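Local coordinates for mitogen-activated protein kinase, putative (Map kinase-like protein) (Leishmania major, PDB 3PG1) that probably binds ATP and phosphorylates proteins on serine or threonine, as a protein kinase of the MAP kinase family, at residues L294-K299 against E312-H317; D216-G221 against K299-N304. One frame throughout, in Å; residues are numbered along the deposited sequence.

Contact 1: L294-K299 against E312-H317; sequences LDLIAK and EQALRH
H317 reaches across to D295 and L296 on helix 291-300, from just beyond the end of helix 311-315. The close packing is over the imidazole: L296 CB sits above one face, 3.8 Å from the centroid of the H317 ring and 9° off its normal, a CH-pi contact. CG of H317 lies anti to the backbone N (chi1 -172°), which carries the ring out toward the helix. At the ring edge H317 NE2 donates to D295 OD2 over 2.7 Å, nearly straight and close to the ring plane, and is received on the anti lone pair. The carboxylate and ring planes are 33° apart. The syn lone pair of the same oxygen takes K299 NZ, 2.7 Å from D295 OD2, in a salt bridge along one face of the helix. D295 OD2 is thus gripped twice.

D295 and K299 are partly exposed, so the ion pair forms the solvent side of the contact, whereas L296, A314 and H317 are buried. Between the helices themselves the fit is looser, with L296 CD1 merely touching A314 CB at 4.0 Å. The second ring nitrogen, H317 ND1, is hydrogen-bonded to the backbone N of Y319, which fixes the rotation of the ring from both nitrogens, while Y319 and F320 pack on L296. The histidine that opens the H-P-Y-F sequence after a short helix, tied back to the preceding helix, is characteristic of the closing part of the protein kinase domain, after which this chain continues into a C-terminal extension.

Contact 2: D216-G221 against K299-N304; sequences DMWSAG and KMLEFN
W218 and M300 owe their meetings with L301 and A220 to two torsions. CG of W218 is anti to its backbone N (chi1 178°), laying the indole beside the turn that follows helix 291-300; M300 runs extended until chi3 (85°) bends its methyl onto helix 214-229. L301 CD2 comes down on one face of the indole, 3.8 Å from the centroid of the W218 six-membered ring and 11° off its normal, a CH-pi contact in which the two side chains cross at about a right angle. The same methyl also lies 3.4 Å from the backbone O of W218, so it is wedged between ring and helix. W218 CZ3 packs against the backbone carbonyls of L301 and E302, 3.5 Å from E302 O, which lies at the indole's edge near its plane and also accepts a hydrogen bond from R308 NE.

The bent end of M300 settles in the groove next to G221. Its CE touches A220 CB at 3.6 Å and, 3.5 Å away, the backbone N of G221. Because G221 has no beta carbon, M300 CB can come within 3.9 Å of G221 CA, and the two backbones draw close: the alpha carbons of G221 and M300 are 5.2 Å apart. M217 CE also lies near M300 CE, but less certainly, since M217 has two conformers.

D216, on the same helix, turns elsewhere, its carboxylate receiving the backbone N of H157 and of R158 in the HRD motif of the catalytic loop. No hydrogen bond joins the two segments; the side chains that meet are apolar and press on backbone atoms, so shape fit, dispersion and burial of apolar surface probably hold the turn against the central helix of the lobe.

How the contacts relate
From the N terminus, the chain first passes 216-221 on helix 214-229, then makes an excursion of 77 residues, with 44 in helices, before contact 2 closes that long loop at 299-304. Segment 294-299 runs directly into 299-304 through K299, which belongs to both; contact 1 closes a much shorter loop, of 12 residues, when 312-317 returns to 294-299. The two loops therefore cross, neither lying within the other. The contact centres lie 10 Å apart, and M217, in the conformer given, lies against A314. Through the two contacts and the helix 291-300 they share, helices 214-229, 291-300 and 311-315 are joined in the kinase C-terminal lobe.

Contact 1: L294-K299 against E312-H317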
# COMPACT_ATOMS: atom_id res chain seq x y z
N LEU A 294 10.60 -14.69 -16.02
CA LEU A 294 10.78 -13.55 -16.93
C LEU A 294 9.52 -13.25 -17.73
O LEU A 294 9.23 -12.09 -17.97
CB LEU A 294 11.93 -13.76 -17.92
CG LEU A 294 13.32 -13.55 -17.37
CD1 LEU A 294 14.35 -14.03 -18.40
CD2 LEU A 294 13.54 -12.09 -16.98
N ASP A 295 8.86 -14.31 -18.21
CA ASP A 295 7.62 -14.25 -18.98
C ASP A 295 6.56 -13.51 -18.15
O ASP A 295 5.92 -12.61 -18.67
CB ASP A 295 7.15 -15.66 -19.35
CG ASP A 295 5.90 -15.60 -20.20
OD1 ASP A 295 6.01 -15.23 -21.39
OD2 ASP A 295 4.79 -15.78 -19.64
N LEU A 296 6.42 -13.85 -16.86
CA LEU A 296 5.45 -13.14 -16.03
C LEU A 296 5.86 -11.67 -15.79
O LEU A 296 5.05 -10.77 -15.97
CB LEU A 296 5.24 -13.88 -14.69
CG LEU A 296 4.37 -13.12 -13.65
CD1 LEU A 296 2.92 -12.82 -14.24
CD2 LEU A 296 4.29 -13.93 -12.33
N ILE A 297 7.12 -11.42 -15.43
CA ILE A 297 7.60 -10.03 -15.23
C ILE A 297 7.30 -9.19 -16.46
O ILE A 297 6.81 -8.08 -16.31
CB ILE A 297 9.13 -10.00 -14.92
CG1 ILE A 297 9.41 -10.58 -13.54
CG2 ILE A 297 9.70 -8.55 -15.04
CD1 ILE A 297 10.93 -10.92 -13.30
N ALA A 298 7.61 -9.70 -17.65
CA ALA A 298 7.39 -8.93 -18.92
C ALA A 298 5.88 -8.61 -19.09
O ALA A 298 5.52 -7.54 -19.56
CB ALA A 298 7.88 -9.75 -20.11
N LYS A 299 5.01 -9.54 -18.69
CA LYS A 299 3.55 -9.30 -18.76
C LYS A 299 3.02 -8.32 -17.76
O LYS A 299 2.06 -7.61 -18.03
CB LYS A 299 2.81 -10.62 -18.71
CG LYS A 299 3.05 -11.40 -20.02
CD LYS A 299 2.67 -12.88 -19.91
CE LYS A 299 2.96 -13.52 -21.27
NZ LYS A 299 2.77 -15.01 -21.23
N GLU A 312 -5.82 -11.82 -11.55
CA GLU A 312 -6.22 -13.21 -11.67
C GLU A 312 -5.35 -13.97 -12.68
O GLU A 312 -4.90 -15.06 -12.39
CB GLU A 312 -7.73 -13.38 -11.97
CG GLU A 312 -8.07 -14.83 -12.26
CD GLU A 312 -9.51 -15.23 -12.55
OE1 GLU A 312 -10.33 -14.37 -12.96
OE2 GLU A 312 -9.76 -16.45 -12.53
N GLN A 313 -5.10 -13.39 -13.84
CA GLN A 313 -4.28 -14.08 -14.85
C GLN A 313 -2.80 -14.25 -14.38
O GLN A 313 -2.16 -15.25 -14.72
CB GLN A 313 -4.36 -13.37 -16.21
CG GLN A 313 -5.74 -13.51 -16.92
CD GLN A 313 -5.80 -14.79 -17.73
OE1 GLN A 313 -4.78 -15.33 -18.17
NE2 GLN A 313 -7.00 -15.36 -17.93
N ALA A 314 -2.29 -13.30 -13.58
CA ALA A 314 -0.90 -13.38 -13.04
C ALA A 314 -0.90 -14.54 -12.02
O ALA A 314 -0.01 -15.37 -12.06
CB ALA A 314 -0.56 -12.10 -12.31
N LEU A 315 -1.89 -14.59 -11.13
CA LEU A 315 -2.03 -15.69 -10.14
C LEU A 315 -2.16 -17.07 -10.82
O LEU A 315 -1.58 -18.04 -10.32
CB LEU A 315 -3.19 -15.45 -9.17
CG LEU A 315 -2.87 -14.32 -8.11
CD1 LEU A 315 -4.15 -13.76 -7.51
CD2 LEU A 315 -1.94 -14.84 -6.99
N ARG A 316 -2.80 -17.12 -12.02
CA ARG A 316 -2.98 -18.36 -12.79
C ARG A 316 -1.81 -18.68 -13.71
O ARG A 316 -1.81 -19.72 -14.38
CB ARG A 316 -4.28 -18.31 -13.60
CG ARG A 316 -5.52 -18.42 -12.70
CD ARG A 316 -6.76 -18.45 -13.55
NE ARG A 316 -7.97 -18.71 -12.77
CZ ARG A 316 -8.42 -19.93 -12.46
NH1 ARG A 316 -7.74 -21.01 -12.82
NH2 ARG A 316 -9.55 -20.06 -11.80
N HIS A 317 -0.80 -17.81 -13.73
CA HIS A 317 0.35 -17.97 -14.58
C HIS A 317 1.15 -19.20 -14.11
O HIS A 317 1.22 -19.43 -12.90
CB HIS A 317 1.21 -16.67 -14.55
CG HIS A 317 2.35 -16.65 -15.54
ND1 HIS A 317 3.51 -17.39 -15.33
CD2 HIS A 317 2.46 -15.99 -16.72
CE1 HIS A 317 4.30 -17.13 -16.37
NE2 HIS A 317 3.71 -16.28 -17.21

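Contact 2: D216-G221 against K299-N304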
# COMPACT_ATOMS: atom_id res chain seq x y z
N ASP A 216 -1.37 -1.09 -9.97
CA ASP A 216 -0.78 -1.95 -8.94
C ASP A 216 -0.01 -3.12 -9.51
O ASP A 216 0.95 -3.57 -8.87
CB ASP A 216 -1.84 -2.47 -7.94
CG ASP A 216 -2.47 -1.37 -7.10
OD1 ASP A 216 -3.58 -1.59 -6.58
OD2 ASP A 216 -1.83 -0.29 -6.96
N MET A 217 -0.43 -3.62 -10.69
CA MET A 217 0.22 -4.73 -11.37
C MET A 217 1.62 -4.30 -11.85
O MET A 217 2.55 -5.09 -11.80
CB MET A 217 -0.65 -5.27 -12.53
CG MET A 217 -1.81 -6.15 -12.05
SD MET A 217 -1.32 -7.42 -10.86
CE MET A 217 -0.36 -8.50 -11.92
N TRP A 218 1.75 -3.02 -12.26
CA TRP A 218 3.03 -2.45 -12.67
C TRP A 218 3.96 -2.40 -11.45
O TRP A 218 5.11 -2.82 -11.56
CB TRP A 218 2.88 -1.01 -13.23
CG TRP A 218 4.24 -0.43 -13.60
CD1 TRP A 218 5.10 0.25 -12.78
CD2 TRP A 218 4.87 -0.52 -14.87
NE1 TRP A 218 6.22 0.61 -13.48
CE2 TRP A 218 6.11 0.17 -14.77
CE3 TRP A 218 4.51 -1.09 -16.11
CZ2 TRP A 218 7.01 0.24 -15.84
CZ3 TRP A 218 5.36 -0.94 -17.19
CH2 TRP A 218 6.62 -0.33 -17.04
N SER A 219 3.47 -1.88 -10.31
CA SER A 219 4.28 -1.81 -9.08
C SER A 219 4.76 -3.19 -8.63
O SER A 219 5.92 -3.37 -8.23
CB SER A 219 3.53 -1.12 -7.95
OG SER A 219 2.97 0.12 -8.37
N ALA A 220 3.86 -4.17 -8.70
CA ALA A 220 4.17 -5.54 -8.32
C ALA A 220 5.30 -6.13 -9.23
O ALA A 220 6.16 -6.83 -8.72
CB ALA A 220 2.90 -6.39 -8.38
N GLY A 221 5.27 -5.86 -10.53
CA GLY A 221 6.29 -6.30 -11.48
C GLY A 221 7.64 -5.67 -11.14
O GLY A 221 8.67 -6.34 -11.21
N LYS A 299 5.01 -9.54 -18.69
CA LYS A 299 3.55 -9.30 -18.76
C LYS A 299 3.02 -8.32 -17.76
O LYS A 299 2.06 -7.61 -18.03
CB LYS A 299 2.81 -10.62 -18.71
CG LYS A 299 3.05 -11.40 -20.02
CD LYS A 299 2.67 -12.88 -19.91
CE LYS A 299 2.96 -13.52 -21.27
NZ LYS A 299 2.77 -15.01 -21.23
N MET A 300 3.64 -8.26 -16.56
CA MET A 300 3.25 -7.28 -15.54
C MET A 300 3.76 -5.90 -15.96
O MET A 300 3.21 -4.90 -15.52
CB MET A 300 3.88 -7.62 -14.18
CG MET A 300 3.40 -9.00 -13.67
SD MET A 300 4.35 -9.62 -12.24
CE MET A 300 3.53 -8.85 -11.00
N LEU A 301 4.88 -5.87 -16.69
CA LEU A 301 5.49 -4.57 -17.04
C LEU A 301 5.16 -4.15 -18.46
O LEU A 301 6.04 -3.66 -19.18
CB LEU A 301 7.01 -4.59 -16.76
CG LEU A 301 7.42 -4.79 -15.26
CD1 LEU A 301 8.91 -4.92 -15.14
CD2 LEU A 301 6.89 -3.65 -14.37
N GLU A 302 3.88 -4.32 -18.87
CA GLU A 302 3.42 -3.81 -20.16
C GLU A 302 3.23 -2.32 -19.97
O GLU A 302 2.54 -1.92 -19.04
CB GLU A 302 2.07 -4.43 -20.60
CG GLU A 302 2.28 -5.75 -21.30
CD GLU A 302 2.82 -5.69 -22.72
OE1 GLU A 302 2.89 -4.60 -23.32
OE2 GLU A 302 3.13 -6.78 -23.24
N PHE A 303 3.80 -1.51 -20.86
CA PHE A 303 3.70 -0.05 -20.77
C PHE A 303 2.22 0.37 -20.79
O PHE A 303 1.79 1.21 -20.00
CB PHE A 303 4.43 0.57 -21.98
CG PHE A 303 4.59 2.07 -21.89
CD1 PHE A 303 5.75 2.64 -21.37
CD2 PHE A 303 3.56 2.93 -22.28
CE1 PHE A 303 5.90 4.03 -21.29
CE2 PHE A 303 3.69 4.33 -22.16
CZ PHE A 303 4.88 4.87 -21.71
N ASN A 304 1.46 -0.22 -21.69
CA ASN A 304 0.05 0.14 -21.82
C ASN A 304 -0.81 -0.74 -20.88
O ASN A 304 -0.84 -1.95 -21.09
CB ASN A 304 -0.38 -0.03 -23.30
CG ASN A 304 -1.84 0.25 -23.58
OD1 ASN A 304 -2.59 0.55 -22.66
ND2 ASN A 304 -2.26 0.26 -24.86